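Local structure of enoyl-CoA hydratase subunit I (Geobacillus kaustophilus, 2PBP) at residues A[16-21]-A[38-43]; A[105-110]-A[163-168]; A[145-150]-A[154-159]; A[208-213]-A[228-233]; A[240-245]-A[249-254]. The protein probably catalyses the reversible hydration of enoyl-CoA thioesters in beta-oxidation, as a hydro-lyase of the crotonase family. All blocks are in the same frame, centred on the assembly; numbering follows the deposited sequence.

Contact 1: A[16-21]-A[38-43]; sequences GIIELA and VAAVEA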
# COMPACT_ATOMS: atom_id res chain seq x y z
N GLY A 16 -16.66 18.12 -2.52
CA GLY A 16 -18.06 17.94 -2.18
C GLY A 16 -18.12 17.49 -0.74
O GLY A 16 -17.42 16.57 -0.33
N ILE A 17 -18.97 18.16 0.05
CA ILE A 17 -19.11 17.83 1.46
C ILE A 17 -20.48 17.25 1.77
O ILE A 17 -21.51 17.80 1.36
CB ILE A 17 -18.89 19.08 2.37
CG1 ILE A 17 -17.55 19.74 2.05
CG2 ILE A 17 -18.96 18.69 3.83
CD1 ILE A 17 -16.27 18.89 2.23
N ILE A 18 -20.50 16.14 2.49
CA ILE A 18 -21.75 15.52 2.90
C ILE A 18 -21.73 15.49 4.43
O ILE A 18 -20.90 14.82 5.04
CB ILE A 18 -21.90 14.09 2.35
CG1 ILE A 18 -21.99 14.14 0.82
CG2 ILE A 18 -23.13 13.44 2.95
CD1 ILE A 18 -21.80 12.79 0.12
N GLU A 19 -22.63 16.25 5.04
CA GLU A 19 -22.71 16.32 6.48
C GLU A 19 -23.94 15.58 6.99
O GLU A 19 -25.06 15.92 6.64
CB GLU A 19 -22.76 17.79 6.92
CG GLU A 19 -23.12 18.01 8.38
CD GLU A 19 -23.23 19.49 8.74
OE1 GLU A 19 -23.61 20.29 7.85
OE2 GLU A 19 -22.95 19.85 9.90
N LEU A 20 -23.72 14.55 7.81
CA LEU A 20 -24.84 13.81 8.38
C LEU A 20 -25.53 14.84 9.26
O LEU A 20 -24.88 15.47 10.10
CB LEU A 20 -24.34 12.62 9.21
CG LEU A 20 -23.36 11.69 8.49
CD1 LEU A 20 -23.13 10.44 9.32
CD2 LEU A 20 -23.90 11.33 7.12
N ALA A 21 -26.84 15.00 9.07
CA ALA A 21 -27.58 16.02 9.81
C ALA A 21 -28.67 15.56 10.77
O ALA A 21 -29.78 16.11 10.77
CB ALA A 21 -28.17 17.02 8.82
N VAL A 38 -25.78 7.14 0.45
CA VAL A 38 -25.43 6.50 -0.82
C VAL A 38 -25.84 7.37 -2.00
O VAL A 38 -25.08 7.55 -2.95
CB VAL A 38 -26.12 5.12 -0.95
CG1 VAL A 38 -25.93 4.58 -2.37
CG2 VAL A 38 -25.53 4.16 0.06
N ALA A 39 -27.06 7.91 -1.94
CA ALA A 39 -27.57 8.75 -3.01
C ALA A 39 -26.71 10.00 -3.17
O ALA A 39 -26.34 10.37 -4.29
CB ALA A 39 -29.01 9.13 -2.72
N ALA A 40 -26.38 10.64 -2.06
CA ALA A 40 -25.57 11.86 -2.09
C ALA A 40 -24.15 11.57 -2.59
O ALA A 40 -23.62 12.33 -3.41
CB ALA A 40 -25.51 12.49 -0.70
N VAL A 41 -23.55 10.49 -2.11
CA VAL A 41 -22.20 10.14 -2.53
C VAL A 41 -22.14 9.77 -4.01
O VAL A 41 -21.23 10.19 -4.72
CB VAL A 41 -21.63 8.97 -1.69
CG1 VAL A 41 -20.29 8.53 -2.25
CG2 VAL A 41 -21.47 9.41 -0.24
N GLU A 42 -23.11 8.99 -4.49
CA GLU A 42 -23.10 8.61 -5.89
C GLU A 42 -23.30 9.84 -6.78
O GLU A 42 -22.75 9.91 -7.87
CB GLU A 42 -24.17 7.55 -6.18
CG GLU A 42 -23.91 6.22 -5.46
CD GLU A 42 -24.82 5.11 -5.93
OE1 GLU A 42 -25.96 5.40 -6.34
OE2 GLU A 42 -24.40 3.93 -5.88
N ALA A 43 -24.07 10.81 -6.30
CA ALA A 43 -24.31 12.03 -7.06
C ALA A 43 -22.99 12.80 -7.24
O ALA A 43 -22.66 13.22 -8.35
CB ALA A 43 -25.32 12.90 -6.34

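Contact 2: A[105-110]-A[163-168]; sequences LALGGG and GARMSA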
# COMPACT_ATOMS: atom_id res chain seq x y z
N LEU A 105 -17.83 10.47 18.01
CA LEU A 105 -18.14 9.05 18.04
C LEU A 105 -18.42 8.47 16.66
O LEU A 105 -19.21 9.03 15.89
CB LEU A 105 -19.35 8.79 18.94
CG LEU A 105 -19.29 9.19 20.42
CD1 LEU A 105 -20.64 8.90 21.06
CD2 LEU A 105 -18.19 8.42 21.12
N ALA A 106 -17.77 7.35 16.37
CA ALA A 106 -17.95 6.62 15.13
C ALA A 106 -18.05 5.17 15.61
O ALA A 106 -17.06 4.44 15.62
CB ALA A 106 -16.73 6.80 14.22
N LEU A 107 -19.25 4.78 16.03
CA LEU A 107 -19.50 3.45 16.57
C LEU A 107 -20.39 2.59 15.68
O LEU A 107 -21.35 3.08 15.09
CB LEU A 107 -20.14 3.57 17.95
CG LEU A 107 -19.45 4.53 18.93
CD1 LEU A 107 -20.34 4.76 20.14
CD2 LEU A 107 -18.10 3.97 19.34
N GLY A 108 -20.06 1.30 15.61
CA GLY A 108 -20.83 0.37 14.79
C GLY A 108 -20.82 0.80 13.34
O GLY A 108 -19.76 0.91 12.73
N GLY A 109 -22.01 1.04 12.78
CA GLY A 109 -22.09 1.47 11.40
C GLY A 109 -21.26 2.72 11.18
O GLY A 109 -20.72 2.93 10.09
N GLY A 110 -21.14 3.55 12.21
CA GLY A 110 -20.36 4.77 12.10
C GLY A 110 -18.90 4.48 11.81
O GLY A 110 -18.27 5.15 10.99
N GLY A 163 -15.99 -5.02 22.17
CA GLY A 163 -16.79 -3.85 21.87
C GLY A 163 -16.23 -2.58 22.49
O GLY A 163 -16.92 -1.56 22.55
N ALA A 164 -14.98 -2.64 22.95
CA ALA A 164 -14.35 -1.48 23.57
C ALA A 164 -14.08 -0.37 22.55
O ALA A 164 -13.93 -0.63 21.36
CB ALA A 164 -13.04 -1.90 24.23
N ARG A 165 -14.02 0.86 23.03
CA ARG A 165 -13.77 1.99 22.14
C ARG A 165 -12.28 2.28 21.96
O ARG A 165 -11.51 2.27 22.91
CB ARG A 165 -14.46 3.24 22.67
CG ARG A 165 -15.97 3.18 22.61
CD ARG A 165 -16.55 4.47 23.13
NE ARG A 165 -18.00 4.43 23.20
CZ ARG A 165 -18.75 5.42 23.68
NH1 ARG A 165 -18.17 6.53 24.12
NH2 ARG A 165 -20.07 5.30 23.72
N MET A 166 -11.92 2.55 20.72
CA MET A 166 -10.54 2.85 20.34
C MET A 166 -10.39 4.37 20.23
O MET A 166 -11.20 5.03 19.58
CB MET A 166 -10.25 2.17 19.00
CG MET A 166 -8.83 2.26 18.51
SD MET A 166 -8.75 1.64 16.82
CE MET A 166 -8.88 -0.14 17.09
N SER A 167 -9.36 4.92 20.86
CA SER A 167 -9.15 6.37 20.79
C SER A 167 -8.59 6.73 19.42
O SER A 167 -8.07 5.87 18.71
CB SER A 167 -8.16 6.82 21.87
OG SER A 167 -6.88 6.26 21.65
N ALA A 168 -8.70 8.00 19.05
CA ALA A 168 -8.18 8.45 17.76
C ALA A 168 -6.68 8.19 17.67
O ALA A 168 -6.18 7.78 16.63
CB ALA A 168 -8.47 9.93 17.58

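Contact 3: A[145-150]-A[154-159]; sequences QRLTKL and KRALEW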
# COMPACT_ATOMS: atom_id res chain seq x y z
N GLN A 145 -14.40 -7.22 8.36
CA GLN A 145 -13.49 -7.40 7.23
C GLN A 145 -12.42 -6.32 7.13
O GLN A 145 -11.23 -6.61 7.13
CB GLN A 145 -14.28 -7.47 5.92
CG GLN A 145 -15.36 -8.55 5.90
CD GLN A 145 -14.80 -9.92 6.22
OE1 GLN A 145 -15.09 -10.49 7.28
NE2 GLN A 145 -13.99 -10.46 5.32
N ARG A 146 -12.86 -5.07 7.04
CA ARG A 146 -11.92 -3.97 6.91
C ARG A 146 -10.99 -3.81 8.11
O ARG A 146 -9.81 -3.52 7.94
CB ARG A 146 -12.67 -2.66 6.64
CG ARG A 146 -13.34 -2.61 5.26
CD ARG A 146 -13.73 -1.18 4.89
NE ARG A 146 -14.15 -1.04 3.49
CZ ARG A 146 -15.40 -1.15 3.06
NH1 ARG A 146 -16.39 -1.40 3.91
NH2 ARG A 146 -15.67 -1.01 1.77
N LEU A 147 -11.50 -4.01 9.32
CA LEU A 147 -10.65 -3.88 10.50
C LEU A 147 -9.56 -4.95 10.51
O LEU A 147 -8.40 -4.66 10.78
CB LEU A 147 -11.47 -3.98 11.80
CG LEU A 147 -10.70 -3.61 13.07
CD1 LEU A 147 -10.40 -2.12 13.05
CD2 LEU A 147 -11.51 -3.95 14.32
N THR A 148 -9.93 -6.19 10.20
CA THR A 148 -8.98 -7.29 10.18
C THR A 148 -7.88 -7.08 9.13
O THR A 148 -6.71 -7.36 9.39
CB THR A 148 -9.69 -8.63 9.90
OG1 THR A 148 -10.63 -8.89 10.96
CG2 THR A 148 -8.68 -9.77 9.85
N LYS A 149 -8.25 -6.59 7.96
CA LYS A 149 -7.27 -6.35 6.92
C LYS A 149 -6.30 -5.24 7.32
O LYS A 149 -5.12 -5.27 6.96
CB LYS A 149 -7.95 -5.99 5.60
CG LYS A 149 -8.73 -7.14 4.97
CD LYS A 149 -9.17 -6.81 3.55
CE LYS A 149 -9.96 -7.96 2.93
NZ LYS A 149 -9.17 -9.22 2.83
N LEU A 150 -6.78 -4.27 8.09
CA LEU A 150 -5.94 -3.16 8.52
C LEU A 150 -5.01 -3.45 9.69
O LEU A 150 -3.85 -3.03 9.67
CB LEU A 150 -6.79 -1.94 8.86
CG LEU A 150 -7.44 -1.19 7.70
CD1 LEU A 150 -8.41 -0.15 8.23
CD2 LEU A 150 -6.35 -0.53 6.86
N LYS A 154 -5.39 -10.89 15.25
CA LYS A 154 -5.11 -10.89 16.69
C LYS A 154 -5.66 -9.63 17.36
O LYS A 154 -6.37 -9.70 18.37
CB LYS A 154 -3.59 -11.00 16.93
CG LYS A 154 -2.97 -12.33 16.52
CD LYS A 154 -3.25 -13.43 17.53
CE LYS A 154 -2.65 -14.77 17.12
NZ LYS A 154 -3.36 -15.37 15.94
N ARG A 155 -5.34 -8.47 16.81
CA ARG A 155 -5.82 -7.23 17.38
C ARG A 155 -7.29 -6.99 17.06
O ARG A 155 -8.05 -6.50 17.90
CB ARG A 155 -4.95 -6.06 16.89
CG ARG A 155 -3.54 -6.10 17.48
CD ARG A 155 -2.67 -4.95 17.01
NE ARG A 155 -2.41 -5.02 15.58
CZ ARG A 155 -1.37 -4.45 14.97
NH1 ARG A 155 -0.48 -3.77 15.68
NH2 ARG A 155 -1.22 -4.57 13.66
N ALA A 156 -7.72 -7.37 15.86
CA ALA A 156 -9.10 -7.17 15.45
C ALA A 156 -10.09 -7.89 16.37
O ALA A 156 -11.10 -7.30 16.77
CB ALA A 156 -9.30 -7.64 14.02
N LEU A 157 -9.81 -9.15 16.69
CA LEU A 157 -10.71 -9.92 17.54
C LEU A 157 -10.85 -9.31 18.93
O LEU A 157 -11.90 -9.39 19.55
CB LEU A 157 -10.25 -11.37 17.63
CG LEU A 157 -10.54 -12.18 16.36
CD1 LEU A 157 -9.92 -13.57 16.46
CD2 LEU A 157 -12.06 -12.28 16.15
N GLU A 158 -9.77 -8.69 19.41
CA GLU A 158 -9.80 -8.05 20.72
C GLU A 158 -10.90 -6.98 20.71
O GLU A 158 -11.78 -6.95 21.57
CB GLU A 158 -8.44 -7.41 21.02
CG GLU A 158 -8.26 -6.95 22.46
CD GLU A 158 -6.95 -6.20 22.67
OE1 GLU A 158 -5.90 -6.69 22.21
OE2 GLU A 158 -6.97 -5.13 23.30
N TRP A 159 -10.85 -6.11 19.71
CA TRP A 159 -11.84 -5.04 19.61
C TRP A 159 -13.25 -5.51 19.26
O TRP A 159 -14.22 -5.01 19.82
CB TRP A 159 -11.38 -4.00 18.58
CG TRP A 159 -10.09 -3.34 18.96
CD1 TRP A 159 -8.85 -3.64 18.48
CD2 TRP A 159 -9.91 -2.32 19.94
NE1 TRP A 159 -7.90 -2.86 19.10
CE2 TRP A 159 -8.53 -2.04 20.00
CE3 TRP A 159 -10.78 -1.61 20.77
CZ2 TRP A 159 -7.99 -1.08 20.87
CZ3 TRP A 159 -10.25 -0.65 21.64
CH2 TRP A 159 -8.87 -0.40 21.68

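Contact 4: A[208-213]-A[228-233]; sequences IKEAVQ and RKNFYL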
# COMPACT_ATOMS: atom_id res chain seq x y z
N ILE A 208 -5.22 5.21 -9.33
CA ILE A 208 -4.33 4.75 -8.26
C ILE A 208 -5.21 4.07 -7.21
O ILE A 208 -4.87 3.00 -6.69
CB ILE A 208 -3.57 5.93 -7.59
CG1 ILE A 208 -2.37 6.33 -8.44
CG2 ILE A 208 -3.15 5.54 -6.18
CD1 ILE A 208 -1.27 5.26 -8.67
N LYS A 209 -6.34 4.70 -6.91
CA LYS A 209 -7.27 4.17 -5.93
C LYS A 209 -7.76 2.79 -6.38
O LYS A 209 -7.85 1.87 -5.57
CB LYS A 209 -8.45 5.13 -5.75
CG LYS A 209 -9.55 4.59 -4.85
CD LYS A 209 -10.61 5.65 -4.56
CE LYS A 209 -11.82 5.02 -3.89
NZ LYS A 209 -12.82 6.04 -3.47
N GLU A 210 -8.08 2.64 -7.67
CA GLU A 210 -8.55 1.36 -8.18
C GLU A 210 -7.48 0.29 -7.98
O GLU A 210 -7.77 -0.83 -7.58
CB GLU A 210 -8.87 1.43 -9.67
CG GLU A 210 -10.01 2.34 -10.04
CD GLU A 210 -10.37 2.21 -11.51
OE1 GLU A 210 -9.44 2.09 -12.33
OE2 GLU A 210 -11.58 2.22 -11.84
N ALA A 211 -6.23 0.65 -8.28
CA ALA A 211 -5.12 -0.28 -8.14
C ALA A 211 -4.95 -0.68 -6.68
O ALA A 211 -4.74 -1.86 -6.37
CB ALA A 211 -3.83 0.35 -8.67
N VAL A 212 -5.05 0.29 -5.77
CA VAL A 212 -4.91 -0.00 -4.36
C VAL A 212 -6.03 -0.93 -3.88
O VAL A 212 -5.80 -1.80 -3.04
CB VAL A 212 -4.91 1.30 -3.52
CG1 VAL A 212 -5.00 0.97 -2.03
CG2 VAL A 212 -3.65 2.09 -3.80
N GLN A 213 -7.23 -0.75 -4.43
CA GLN A 213 -8.36 -1.59 -4.05
C GLN A 213 -8.04 -3.04 -4.40
O GLN A 213 -8.36 -3.96 -3.64
CB GLN A 213 -9.64 -1.16 -4.78
CG GLN A 213 -9.98 0.33 -4.74
CD GLN A 213 -10.03 0.91 -3.34
OE1 GLN A 213 -9.01 1.34 -2.79
NE2 GLN A 213 -11.23 0.94 -2.75
N ARG A 228 -0.62 -2.08 -14.23
CA ARG A 228 -0.00 -1.59 -15.46
C ARG A 228 -1.01 -1.20 -16.54
O ARG A 228 -0.70 -0.35 -17.38
CB ARG A 228 1.01 -2.62 -16.00
CG ARG A 228 0.42 -3.95 -16.44
CD ARG A 228 1.53 -4.99 -16.61
NE ARG A 228 2.22 -5.24 -15.35
CZ ARG A 228 3.12 -6.20 -15.16
NH1 ARG A 228 3.45 -7.02 -16.15
NH2 ARG A 228 3.70 -6.33 -13.97
N LYS A 229 -2.20 -1.80 -16.53
CA LYS A 229 -3.21 -1.44 -17.51
C LYS A 229 -3.65 0.00 -17.23
O LYS A 229 -3.85 0.79 -18.16
CB LYS A 229 -4.42 -2.38 -17.42
CG LYS A 229 -4.17 -3.76 -18.02
CD LYS A 229 -3.92 -3.68 -19.52
CE LYS A 229 -3.54 -5.03 -20.10
NZ LYS A 229 -3.52 -5.01 -21.58
N ASN A 230 -3.79 0.34 -15.95
CA ASN A 230 -4.17 1.70 -15.58
C ASN A 230 -3.02 2.65 -15.93
O ASN A 230 -3.25 3.79 -16.32
CB ASN A 230 -4.52 1.79 -14.09
CG ASN A 230 -5.99 1.49 -13.82
OD1 ASN A 230 -6.75 1.20 -14.75
ND2 ASN A 230 -6.40 1.55 -12.55
N PHE A 231 -1.79 2.16 -15.78
CA PHE A 231 -0.61 2.96 -16.12
C PHE A 231 -0.70 3.32 -17.62
O PHE A 231 -0.51 4.47 -18.01
CB PHE A 231 0.67 2.15 -15.86
CG PHE A 231 1.94 2.91 -16.15
CD1 PHE A 231 2.49 3.77 -15.20
CD2 PHE A 231 2.60 2.75 -17.37
CE1 PHE A 231 3.67 4.46 -15.46
CE2 PHE A 231 3.78 3.44 -17.64
CZ PHE A 231 4.32 4.29 -16.68
N TYR A 232 -0.98 2.31 -18.45
CA TYR A 232 -1.09 2.54 -19.89
C TYR A 232 -2.16 3.58 -20.19
O TYR A 232 -1.96 4.49 -21.01
CB TYR A 232 -1.48 1.26 -20.64
CG TYR A 232 -0.49 0.11 -20.58
CD1 TYR A 232 0.79 0.28 -20.06
CD2 TYR A 232 -0.85 -1.14 -21.07
CE1 TYR A 232 1.71 -0.79 -20.04
CE2 TYR A 232 0.05 -2.21 -21.06
CZ TYR A 232 1.32 -2.02 -20.54
OH TYR A 232 2.21 -3.08 -20.54
N LEU A 233 -3.31 3.42 -19.54
CA LEU A 233 -4.45 4.32 -19.76
C LEU A 233 -4.17 5.78 -19.44
O LEU A 233 -4.68 6.67 -20.12
CB LEU A 233 -5.66 3.83 -18.95
CG LEU A 233 -6.40 2.64 -19.56
CD1 LEU A 233 -7.44 2.10 -18.58
CD2 LEU A 233 -7.05 3.07 -20.87

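Contact 5: A[240-245]-A[249-254]; sequences QKEGMA and EKRKPR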
# COMPACT_ATOMS: atom_id res chain seq x y z
N GLN A 240 -1.52 13.85 -18.53
CA GLN A 240 -0.19 13.23 -18.50
C GLN A 240 0.77 14.12 -19.28
O GLN A 240 1.91 14.35 -18.86
CB GLN A 240 -0.25 11.83 -19.11
CG GLN A 240 1.11 11.22 -19.43
CD GLN A 240 1.49 11.44 -20.88
OE1 GLN A 240 0.71 11.12 -21.78
NE2 GLN A 240 2.68 11.97 -21.12
N LYS A 241 0.32 14.63 -20.42
CA LYS A 241 1.15 15.52 -21.22
C LYS A 241 1.44 16.81 -20.45
O LYS A 241 2.57 17.29 -20.42
CB LYS A 241 0.45 15.86 -22.54
CG LYS A 241 0.45 14.71 -23.55
CD LYS A 241 -0.21 15.14 -24.85
CE LYS A 241 0.02 14.12 -25.95
NZ LYS A 241 -0.54 12.78 -25.62
N GLU A 242 0.41 17.36 -19.81
CA GLU A 242 0.53 18.58 -19.02
C GLU A 242 1.49 18.40 -17.85
O GLU A 242 2.36 19.25 -17.61
CB GLU A 242 -0.86 19.01 -18.52
CG GLU A 242 -0.89 20.03 -17.37
CD GLU A 242 -0.25 21.37 -17.71
OE1 GLU A 242 0.00 21.64 -18.91
OE2 GLU A 242 -0.02 22.16 -16.77
N GLY A 243 1.34 17.30 -17.13
CA GLY A 243 2.21 17.04 -15.99
C GLY A 243 3.68 17.00 -16.35
O GLY A 243 4.52 17.57 -15.65
N MET A 244 4.00 16.34 -17.46
CA MET A 244 5.39 16.23 -17.87
C MET A 244 5.93 17.52 -18.47
O MET A 244 7.11 17.83 -18.31
CB MET A 244 5.55 15.05 -18.83
CG MET A 244 5.16 13.73 -18.16
SD MET A 244 5.44 12.25 -19.12
CE MET A 244 4.94 10.99 -17.93
N ALA A 245 5.08 18.28 -19.15
CA ALA A 245 5.52 19.55 -19.72
C ALA A 245 5.78 20.53 -18.57
O ALA A 245 6.75 21.29 -18.59
CB ALA A 245 4.47 20.11 -20.67
N GLU A 249 9.26 22.42 -17.56
CA GLU A 249 9.26 23.88 -17.54
C GLU A 249 9.41 24.43 -16.13
O GLU A 249 9.47 25.65 -15.94
CB GLU A 249 7.97 24.40 -18.17
CG GLU A 249 7.92 24.23 -19.68
CD GLU A 249 6.57 24.58 -20.26
OE1 GLU A 249 5.96 25.55 -19.79
OE2 GLU A 249 6.13 23.88 -21.20
N LYS A 250 9.46 23.54 -15.15
CA LYS A 250 9.60 23.92 -13.76
C LYS A 250 8.49 24.87 -13.31
O LYS A 250 8.76 25.91 -12.69
CB LYS A 250 10.97 24.56 -13.51
CG LYS A 250 12.14 23.66 -13.90
CD LYS A 250 13.44 24.08 -13.23
CE LYS A 250 13.76 25.55 -13.49
NZ LYS A 250 13.81 25.85 -14.94
N ARG A 251 7.25 24.51 -13.63
CA ARG A 251 6.08 25.30 -13.26
C ARG A 251 5.04 24.33 -12.69
O ARG A 251 5.13 23.12 -12.90
CB ARG A 251 5.49 26.02 -14.48
CG ARG A 251 4.86 25.08 -15.51
CD ARG A 251 4.25 25.86 -16.67
NE ARG A 251 3.87 24.99 -17.77
CZ ARG A 251 2.80 24.20 -17.78
NH1 ARG A 251 1.99 24.16 -16.73
NH2 ARG A 251 2.55 23.44 -18.84
N LYS A 252 4.06 24.86 -11.98
CA LYS A 252 3.01 24.01 -11.41
C LYS A 252 2.12 23.46 -12.51
O LYS A 252 1.75 24.18 -13.44
CB LYS A 252 2.15 24.81 -10.42
CG LYS A 252 2.86 25.20 -9.13
CD LYS A 252 1.85 25.67 -8.09
CE LYS A 252 2.51 25.87 -6.74
NZ LYS A 252 1.50 26.10 -5.67
N PRO A 253 1.76 22.17 -12.43
CA PRO A 253 0.89 21.59 -13.46
C PRO A 253 -0.55 22.05 -13.21
O PRO A 253 -0.93 22.33 -12.07
CB PRO A 253 1.07 20.09 -13.24
CG PRO A 253 1.29 19.99 -11.76
CD PRO A 253 2.25 21.13 -11.51
N ARG A 254 -1.33 22.15 -14.28
CA ARG A 254 -2.72 22.59 -14.18
C ARG A 254 -3.60 21.47 -14.75
O ARG A 254 -4.01 21.51 -15.90
CB ARG A 254 -2.91 23.88 -14.98
CG ARG A 254 -1.94 25.00 -14.59
CD ARG A 254 -2.14 25.42 -13.14
NE ARG A 254 -1.14 26.39 -12.70
CZ ARG A 254 -1.11 26.94 -11.48
NH1 ARG A 254 -2.03 26.62 -10.58
NH2 ARG A 254 -0.16 27.81 -11.17

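Contact 1: A[16-21]-A[38-43]
I18, A40 and V41 make this contact, in which a strand of the crotonase fold receives the helix that follows it. Strand 15-20, helix 31-46 and strand 52-57 form a beta-alpha-beta crossover, and strands 15-20 and 52-57 run parallel and side by side in the sheet. I18 has the most surface buried of the three. Its CA-CB bond points toward the helix, and its long branch does the touching: CG1 stands anti to the carbonyl carbon (chi1 -65°), and chi2 of 166° extends CD1 straight on to the helix surface.

A40 presents its methyl directly to the strand. A40 CB sits 3.8 Å from I18 CD1 and 4.2 Å from I18 CG1, so the outer half of the isoleucine lies against a residue with almost no side chain. The two backbones can therefore come close, with 7.3 Å between I18 CA and A40 CA. V41, one residue on, meets the same terminal methyl with its CG2 branch, and the two side chains cross at about a right angle.

No hydrogen bond or charge spans the segments; the contact is apolar and fully buried. Around it I18 also touches I53 and L55 of strand 52-57 and F44 of the helix, while V41 reaches L55, so the same side chains tie all three elements of the crossover together. Packing is tightest at I18 CD1, which lies 3.4 Å from V41 CG2, closer than two methyl carbons usually come, and 3.7 Å from V41 N.

Contact 2: A[105-110]-A[163-168]
R165 lies against L105 and L107, and its side chain can be followed outward across both leucines. From CB, whose bond to CA is directed toward strand 105-107, the chain leaves with CG anti to the carbonyl carbon (chi1 -68°) and then runs extended to NE. R165 CG is 4.0 Å from L107 CD2 and R165 CD 4.1 Å from the same methyl, so the aliphatic part of the arginine rests on one branch of L107. R165 NE is shared by both branches, 3.9 Å from L107 CD1 as well as from L107 CD2. At the tip the two leucines divide the guanidinium: R165 NH2 has L107 CD1 at 3.6 Å, approaching obliquely, and R165 NH1 has L105 CD2 at 3.5 Å, lying over one face of the group.

L105 and L107 alternate along strand 105-107 and so extend from the same side of it. In the small sheet of the crotonase fold that strand pairs with 127-129, whose other neighbour is 166-167; the arginine thus bridges over strand 127-129 from beyond it. Just past L107 the chain turns at G108, the N-cap of helix 109-115, in a glycine-rich corner where G110 N bonds back to L107 O. In the crotonase family the corresponding turn usually contributes to the oxyanion hole, which is probably its role here too.

No hydrogen bond joins the two segments. NH1 instead makes a salt bridge with E127 on the intervening strand, so the charge is met there, while L107 supplies a greasy surface for the stem and L105 covers one face of the guanidinium.

Contact 3: A[145-150]-A[154-159]
L147 packs on A156 and W159 of the facing helix, the main apolar part of the contact. With CG anti to the backbone N (chi1 -170°), its CD2 branch is turned across to two residues one turn apart: L147 CD2 is 4.3 Å from A156 CB and 4.3 Å from W159 CB. L147 CD2 also lies 4.2 Å from A156 O. W159 takes part through CB, at the root of its side chain.

Close to the backbone, A156 is the intimate partner. Its methyl, A156 CB, points at the first helix and comes within 3.9 Å of T148 CA, and the nearest pair of alpha carbons, T148 CA and A156 CA, is 5.3 Å apart.

These segments belong to helices 143-151 and 153-162, an alpha-helical hairpin with a very short connection. The short axes run at 141° to one another and approach to 8.4 Å, a close spacing that the small A156 allows. L147 also reaches F111 of helix 109-115 and F130, joining the hairpin to the body of the crotonase fold, while L150 packs on P153 of the second subunit.

The polar element is the hydroxyl of T148. T148 OG1 lies 3.6 Å from A156 CB, a van der Waals contact across the hairpin, but its hydrogen bond is made within its own helix, to T144 O.

Contact 4: A[208-213]-A[228-233]
N230 donates from ND2 to E210 OE1, the one hydrogen bond between segments 208-213 and 228-233. The distance from N230 ND2 to E210 OE1 is 3.1 Å and the angle at the hydrogen 147°, so the bond is somewhat bent. It uses the anti lone pair of OE1, the one away from OE2, and the acceptor lies 22° out of the amide plane. Although the side chains cross at about a right angle, their flat ends are nearly coplanar, with 15° between carboxylate and amide. N230 ND2 also rests 3.8 Å from E210 CB, and A211 adds slight cover beside it.

Further out, each partner has a second bond. ND2 also donates to L207 O on helix 202-217, and E210 OE2 forms a salt bridge with K95. N230 thus links helix 220-234 to the preceding helix through both a side chain and a backbone carbonyl.

This helical pair also faces the other copy of the protein: R228 pairs with D89 of the second subunit and F231 meets F85 of that subunit edge-to-face. Within the buried contact, the amide's two bonds satisfy its nitrogen, and K95 probably helps to keep E210 ionised.

Contact 5: A[240-245]-A[249-254]
E242 swings its carboxylate out to R251 by two torsions: CG stands anti to the backbone N (chi1 164°), and a bend at chi2 (61°) turns the acid off the helix toward the chain that doubles back beside it. R251 starts from the crowded position between its backbone N and carbonyl carbon, then runs extended to NE and brings the guanidinium up to the carboxylate, the two side chains crossing at about a right angle.

The grip is end-on and two-pronged. R251 NH1 bonds to E242 OE2 at 2.8 Å and R251 NH2 to E242 OE1 at 3.1 Å, both oxygens being met on their syn side and both lying close to the guanidinium plane. The carboxylate itself is twisted 33° from that plane. E242 OE2 also takes the backbone N of R254, at 2.8 Å and on its anti side, so one oxygen holds both the arginine and the returning main chain. R251 NE is engaged too: it meets E249 OE1 at 3.0 Å, from above that carboxylate's plane. One arginine between two acids makes a salt-bridge network that probably favours the ionised form of each.

The turn itself is the helix end. E249 N bonds to A245 O at 2.9 Å, and K250, with positive phi, completes a Schellman motif that reverses the chain. G243 CA has P253 CB at 4.3 Å.

The Schellman turn closes helix 238-248, and the salt bridges hold the returning chain against its last turns, far from the chain's centre; helix 220-234 precedes it, and the second subunit covers part of it, with M244 on I68 and P253 on N134 of that subunit.

Along the chain, contact 1 comes first, in the crossover of the larger sheet. Contact 2 then spans the smaller sheet, and contact 3 falls between its two segments in sequence. Those two are the pair that touch: W159 of helix 153-162 packs against A164, R165 and M166, and their centres are 13 Å apart. Contacts 4 and 5 follow in the C-terminal helices, with centres 21 Å apart and nearest atoms about 7 Å apart; helix 220-234 leads into 238-248. Contacts 2 and 5 are the most distant, 43 Å between centres. The series thus passes from the sheet-bearing body to a helical end where contacts 4 and 5 both meet the second subunit, which contact 3 also touches, through L150.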